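PDB 6LUM: succinate dehydrogenase subunit A from Mycolicibacterium smegmatis MC2 51, which binds FAD and, as the flavoprotein subunit of succinate dehydrogenase, probably oxidises succinate to fumarate and passes the electrons on to partner subunits. Local coordinates for residues 207-212 with 516-521; 477-482 with 520-525. All blocks are in the same frame, centred on the assembly; numbering follows the deposited sequence.

Interaction 1. Residues 207-212 with 516-521; sequences GRMYKT and ELAEVT
M209 reaches out of a loop and lays its thioether against helix 503-527, joining the FAD-binding part of the flavoprotein to its C-terminal helical part: a worked example of one long apolar side chain spanning two pieces of a fold. The loop follows strand 198-201, a member of the parallel sheet of the Rossmann-type dinucleotide-binding fold.

Along the helix, L517 comes first. Its CB lies 4.3 Å from M209 SD, while the rest of the leucine packs on S206 and on L224 of helix 223-229. A518 follows, with its CA just 3.7 Å from M209 SD. Its methyl group is small enough for the sulfur to settle against the helix backbone, and the CB itself is 4.1 Å from SD. M209 gets there with CG lying between its backbone N and carbonyl carbon (chi1 51°) and an extended chain beyond.

One turn after L517 comes T521, whose OG1 meets M209 CE at 3.5 Å as the two side chains cross obliquely. This buried hydroxyl does not bond to the methionine; it donates back to L517 O. A valine here, with a methyl in place of the hydroxyl, would probably leave L517 O with the backbone N-H alone of the two donors that this residue supplies. On its other branch, T521 CG2 lies 4.4 Å from Y210 OH, a marginal contact; the phenol hydroxyl is hydrogen-bonded to A466 O, and the ring of Y210 packs edge-to-face with F242 and H240.

L517 O is thus gripped twice, by T521 N at 3.0 Å and by T521 OG1 at 3.2 Å, the two donors arriving from opposite faces of the carbonyl plane.

Interaction 2. Residues 477-482 with 520-525; sequences QALTDI and VTVVGA
V522 projects from helix 503-527 into a hollow formed by A478, L479 and I482 on helix 472-488, the i, i+1 and i+4 positions of one face. The two helices run nearly antiparallel; the axes of the two segments approach to 10.0 Å, with 155° between their N-to-C directions. The case illustrates how a beta-branched residue divides its two methyls between neighbouring bumps. CG1, anti to the backbone N (chi1 171°), presses on the branch point of the leucine, 3.6 Å from L479 CG, as the two side chains slide past each other in opposite directions. CG2 turns to the other wall. There it meets I482 CD1 tip to tip at 4.0 Å, with the methyl of A478 more distant, 4.4 Å from CB to V522 CG2. L479 CD2 sits between the two valines, 4.2 Å from V523 CG1 and as far from V522 CG1, and the L479 and V523 side chains cross at about a right angle. No hydrogen bond joins the segments; the fit is wholly apolar.

L479 also touches E519 and L526 of helix 503-527, whereas I482 leans on A518. Helix 451-465 borders the pair, receiving V522 on M462 and A478 on N465, so three helices of the C-terminal part meet here.

How the interactions relate
Helix 503-527 serves both interactions, and V520 and T521 belong to both of its segments. In interaction 1 the helix receives a loop of the FAD-binding part; in interaction 2 it packs on a fellow helix of the C-terminal part. The first lies deeper: its centre is about 12 Å from the centre of the chain, that of the second about 19 Å. All touching residues of the first are buried, whereas the second includes the partly exposed L479 and V523. Sulfur and a hydroxyl enter the first contact, but aliphatic carbon alone makes the second. The two centres are about 9 Å apart, and A518 CB, 3.6 Å from I482 CD1, bridges them directly.

Interaction 1. Residues 207-212 with 516-521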
loop_
_atom_site.group_PDB
_atom_site.type_symbol
_atom_site.label_atom_id
_atom_site.label_comp_id
_atom_site.label_asym_id
_atom_site.label_seq_id
_atom_site.Cartn_x
_atom_site.Cartn_y
_atom_site.Cartn_z
ATOM N N GLY D 207 19.009 -14.426 40.625
ATOM C CA GLY D 207 18.595 -15.151 41.802
ATOM C C GLY D 207 19.103 -16.567 41.791
ATOM O O GLY D 207 18.744 -17.370 42.651
ATOM N N ARG D 208 19.946 -16.884 40.814
ATOM C CA ARG D 208 20.425 -18.237 40.600
ATOM C C ARG D 208 21.707 -18.534 41.346
ATOM O O ARG D 208 22.379 -19.512 41.023
ATOM C CB ARG D 208 20.623 -18.495 39.114
ATOM C CG ARG D 208 19.402 -19.028 38.444
ATOM C CD ARG D 208 19.143 -20.441 38.875
ATOM N NE ARG D 208 17.747 -20.809 38.714
ATOM C CZ ARG D 208 17.234 -21.953 39.137
ATOM N NH1 ARG D 208 15.951 -22.214 38.956
ATOM N NH2 ARG D 208 18.009 -22.833 39.742
ATOM N N MET D 209 22.074 -17.715 42.317
ATOM C CA MET D 209 23.123 -18.075 43.251
ATOM C C MET D 209 22.560 -18.693 44.510
ATOM O O MET D 209 23.270 -18.799 45.509
ATOM C CB MET D 209 23.964 -16.857 43.596
ATOM C CG MET D 209 23.160 -15.675 44.023
ATOM S SD MET D 209 24.197 -14.236 44.214
ATOM C CE MET D 209 22.974 -13.010 44.612
ATOM N N TYR D 210 21.297 -19.089 44.480
ATOM C CA TYR D 210 20.625 -19.746 45.583
ATOM C C TYR D 210 20.089 -21.074 45.091
ATOM O O TYR D 210 19.549 -21.159 43.988
ATOM C CB TYR D 210 19.486 -18.893 46.111
ATOM C CG TYR D 210 19.935 -17.723 46.930
ATOM C CD1 TYR D 210 20.357 -17.893 48.222
ATOM C CD2 TYR D 210 19.933 -16.452 46.411
ATOM C CE1 TYR D 210 20.762 -16.846 48.964
ATOM C CE2 TYR D 210 20.349 -15.399 47.150
ATOM C CZ TYR D 210 20.760 -15.602 48.428
ATOM O OH TYR D 210 21.174 -14.552 49.191
ATOM N N LYS D 211 20.244 -22.116 45.902
ATOM C CA LYS D 211 19.770 -23.428 45.488
ATOM C C LYS D 211 18.271 -23.412 45.271
ATOM O O LYS D 211 17.782 -23.781 44.199
ATOM C CB LYS D 211 20.144 -24.477 46.526
ATOM C CG LYS D 211 20.036 -25.891 46.010
ATOM C CD LYS D 211 20.454 -26.882 47.063
ATOM C CE LYS D 211 19.856 -26.512 48.399
ATOM N NZ LYS D 211 20.423 -27.322 49.504
ATOM N N THR D 212 17.525 -22.974 46.276
ATOM C CA THR D 212 16.074 -22.898 46.202
ATOM C C THR D 212 15.696 -21.488 45.779
ATOM O O THR D 212 15.761 -20.555 46.579
ATOM C CB THR D 212 15.460 -23.251 47.550
ATOM O OG1 THR D 212 16.008 -24.492 48.005
ATOM C CG2 THR D 212 13.972 -23.425 47.412
ATOM N N GLU D 516 31.033 -13.588 41.285
ATOM C CA GLU D 516 31.209 -12.172 41.616
ATOM C C GLU D 516 30.030 -11.629 42.410
ATOM O O GLU D 516 30.208 -11.002 43.465
ATOM C CB GLU D 516 31.396 -11.336 40.361
ATOM C CG GLU D 516 32.721 -11.492 39.705
ATOM C CD GLU D 516 32.882 -10.525 38.570
ATOM O OE1 GLU D 516 31.900 -9.819 38.263
ATOM O OE2 GLU D 516 33.984 -10.467 37.988
ATOM N N LEU D 517 28.817 -11.843 41.905
ATOM C CA LEU D 517 27.640 -11.307 42.574
ATOM C C LEU D 517 27.442 -11.927 43.945
ATOM O O LEU D 517 26.971 -11.254 44.866
ATOM C CB LEU D 517 26.407 -11.522 41.712
ATOM C CG LEU D 517 26.517 -10.876 40.341
ATOM C CD1 LEU D 517 25.252 -11.088 39.562
ATOM C CD2 LEU D 517 26.807 -9.411 40.497
ATOM N N ALA D 518 27.800 -13.197 44.110
ATOM C CA ALA D 518 27.693 -13.804 45.424
ATOM C C ALA D 518 28.595 -13.105 46.424
ATOM O O ALA D 518 28.181 -12.828 47.557
ATOM C CB ALA D 518 28.030 -15.283 45.337
ATOM N N GLU D 519 29.831 -12.801 46.032
ATOM C CA GLU D 519 30.704 -12.125 46.988
ATOM C C GLU D 519 30.218 -10.716 47.286
ATOM O O GLU D 519 30.324 -10.256 48.427
ATOM C CB GLU D 519 32.141 -12.086 46.494
ATOM C CG GLU D 519 33.124 -12.002 47.640
ATOM C CD GLU D 519 34.533 -11.672 47.193
ATOM O OE1 GLU D 519 35.210 -10.887 47.889
ATOM O OE2 GLU D 519 34.967 -12.197 46.149
ATOM N N VAL D 520 29.691 -10.013 46.281
ATOM C CA VAL D 520 29.132 -8.680 46.529
ATOM C C VAL D 520 28.021 -8.752 47.563
ATOM O O VAL D 520 27.983 -7.969 48.521
ATOM C CB VAL D 520 28.617 -8.053 45.228
ATOM C CG1 VAL D 520 28.050 -6.702 45.509
ATOM C CG2 VAL D 520 29.714 -7.953 44.247
ATOM N N THR D 521 27.086 -9.684 47.372
ATOM C CA THR D 521 25.982 -9.835 48.309
ATOM C C THR D 521 26.486 -10.126 49.709
ATOM O O THR D 521 26.009 -9.539 50.685
ATOM C CB THR D 521 25.050 -10.947 47.845
ATOM O OG1 THR D 521 24.433 -10.568 46.614
ATOM C CG2 THR D 521 23.984 -11.193 48.872
#

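Interaction 2. Residues 477-482 with 520-525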
loop_
_atom_site.group_PDB
_atom_site.type_symbol
_atom_site.label_atom_id
_atom_site.label_comp_id
_atom_site.label_asym_id
_atom_site.label_seq_id
_atom_site.Cartn_x
_atom_site.Cartn_y
_atom_site.Cartn_z
ATOM N N GLN D 477 31.650 -17.685 57.136
ATOM C CA GLN D 477 31.763 -19.009 56.539
ATOM C C GLN D 477 31.491 -18.958 55.044
ATOM O O GLN D 477 32.222 -19.553 54.245
ATOM C CB GLN D 477 30.798 -19.970 57.225
ATOM C CG GLN D 477 30.800 -21.360 56.644
ATOM C CD GLN D 477 32.034 -22.135 57.026
ATOM O OE1 GLN D 477 32.740 -21.775 57.964
ATOM N NE2 GLN D 477 32.303 -23.209 56.302
ATOM N N ALA D 478 30.438 -18.245 54.645
ATOM C CA ALA D 478 30.134 -18.131 53.227
ATOM C C ALA D 478 31.223 -17.377 52.480
ATOM O O ALA D 478 31.485 -17.674 51.313
ATOM C CB ALA D 478 28.783 -17.456 53.026
ATOM N N LEU D 479 31.876 -16.412 53.127
ATOM C CA LEU D 479 32.985 -15.721 52.473
ATOM C C LEU D 479 34.146 -16.667 52.201
ATOM O O LEU D 479 34.722 -16.661 51.105
ATOM C CB LEU D 479 33.454 -14.542 53.314
ATOM C CG LEU D 479 32.983 -13.181 52.826
ATOM C CD1 LEU D 479 33.548 -12.097 53.710
ATOM C CD2 LEU D 479 33.398 -12.977 51.390
ATOM N N THR D 480 34.520 -17.477 53.192
ATOM C CA THR D 480 35.595 -18.440 52.956
ATOM C C THR D 480 35.202 -19.441 51.878
ATOM O O THR D 480 36.025 -19.806 51.027
ATOM C CB THR D 480 35.967 -19.174 54.238
ATOM O OG1 THR D 480 34.974 -20.162 54.522
ATOM C CG2 THR D 480 36.071 -18.209 55.395
ATOM N N ASP D 481 33.947 -19.893 51.895
ATOM C CA ASP D 481 33.479 -20.815 50.865
ATOM C C ASP D 481 33.604 -20.201 49.480
ATOM O O ASP D 481 34.072 -20.851 48.540
ATOM C CB ASP D 481 32.032 -21.217 51.134
ATOM C CG ASP D 481 31.899 -22.171 52.296
ATOM O OD1 ASP D 481 32.912 -22.418 52.980
ATOM O OD2 ASP D 481 30.780 -22.674 52.527
ATOM N N ILE D 482 33.185 -18.945 49.331
ATOM C CA ILE D 482 33.217 -18.318 48.017
ATOM C C ILE D 482 34.644 -18.072 47.568
ATOM O O ILE D 482 34.945 -18.163 46.378
ATOM C CB ILE D 482 32.394 -17.023 48.026
ATOM C CG1 ILE D 482 30.923 -17.353 48.199
ATOM C CG2 ILE D 482 32.560 -16.279 46.739
ATOM C CD1 ILE D 482 30.052 -16.164 48.140
ATOM N N VAL D 520 29.691 -10.013 46.281
ATOM C CA VAL D 520 29.132 -8.680 46.529
ATOM C C VAL D 520 28.021 -8.752 47.563
ATOM O O VAL D 520 27.983 -7.969 48.521
ATOM C CB VAL D 520 28.617 -8.053 45.228
ATOM C CG1 VAL D 520 28.050 -6.702 45.509
ATOM C CG2 VAL D 520 29.714 -7.953 44.247
ATOM N N THR D 521 27.086 -9.684 47.372
ATOM C CA THR D 521 25.982 -9.835 48.309
ATOM C C THR D 521 26.486 -10.126 49.709
ATOM O O THR D 521 26.009 -9.539 50.685
ATOM C CB THR D 521 25.050 -10.947 47.845
ATOM O OG1 THR D 521 24.433 -10.568 46.614
ATOM C CG2 THR D 521 23.984 -11.193 48.872
ATOM N N VAL D 522 27.460 -11.024 49.834
ATOM C CA VAL D 522 27.895 -11.424 51.168
ATOM C C VAL D 522 28.613 -10.284 51.876
ATOM O O VAL D 522 28.405 -10.064 53.071
ATOM C CB VAL D 522 28.766 -12.686 51.096
ATOM C CG1 VAL D 522 29.379 -12.956 52.438
ATOM C CG2 VAL D 522 27.931 -13.861 50.667
ATOM N N VAL D 523 29.457 -9.526 51.167
ATOM C CA VAL D 523 30.165 -8.438 51.846
ATOM C C VAL D 523 29.205 -7.310 52.208
ATOM O O VAL D 523 29.327 -6.698 53.274
ATOM C CB VAL D 523 31.350 -7.924 51.012
ATOM C CG1 VAL D 523 32.435 -8.958 50.956
ATOM C CG2 VAL D 523 30.916 -7.526 49.638
ATOM N N GLY D 524 28.222 -7.027 51.352
ATOM C CA GLY D 524 27.222 -6.042 51.724
ATOM C C GLY D 524 26.428 -6.456 52.950
ATOM O O GLY D 524 26.244 -5.669 53.887
ATOM N N ALA D 525 25.945 -7.701 52.963
ATOM C CA ALA D 525 25.159 -8.188 54.088
ATOM C C ALA D 525 25.979 -8.320 55.355
ATOM O O ALA D 525 25.412 -8.290 56.447
ATOM C CB ALA D 525 24.533 -9.533 53.748
#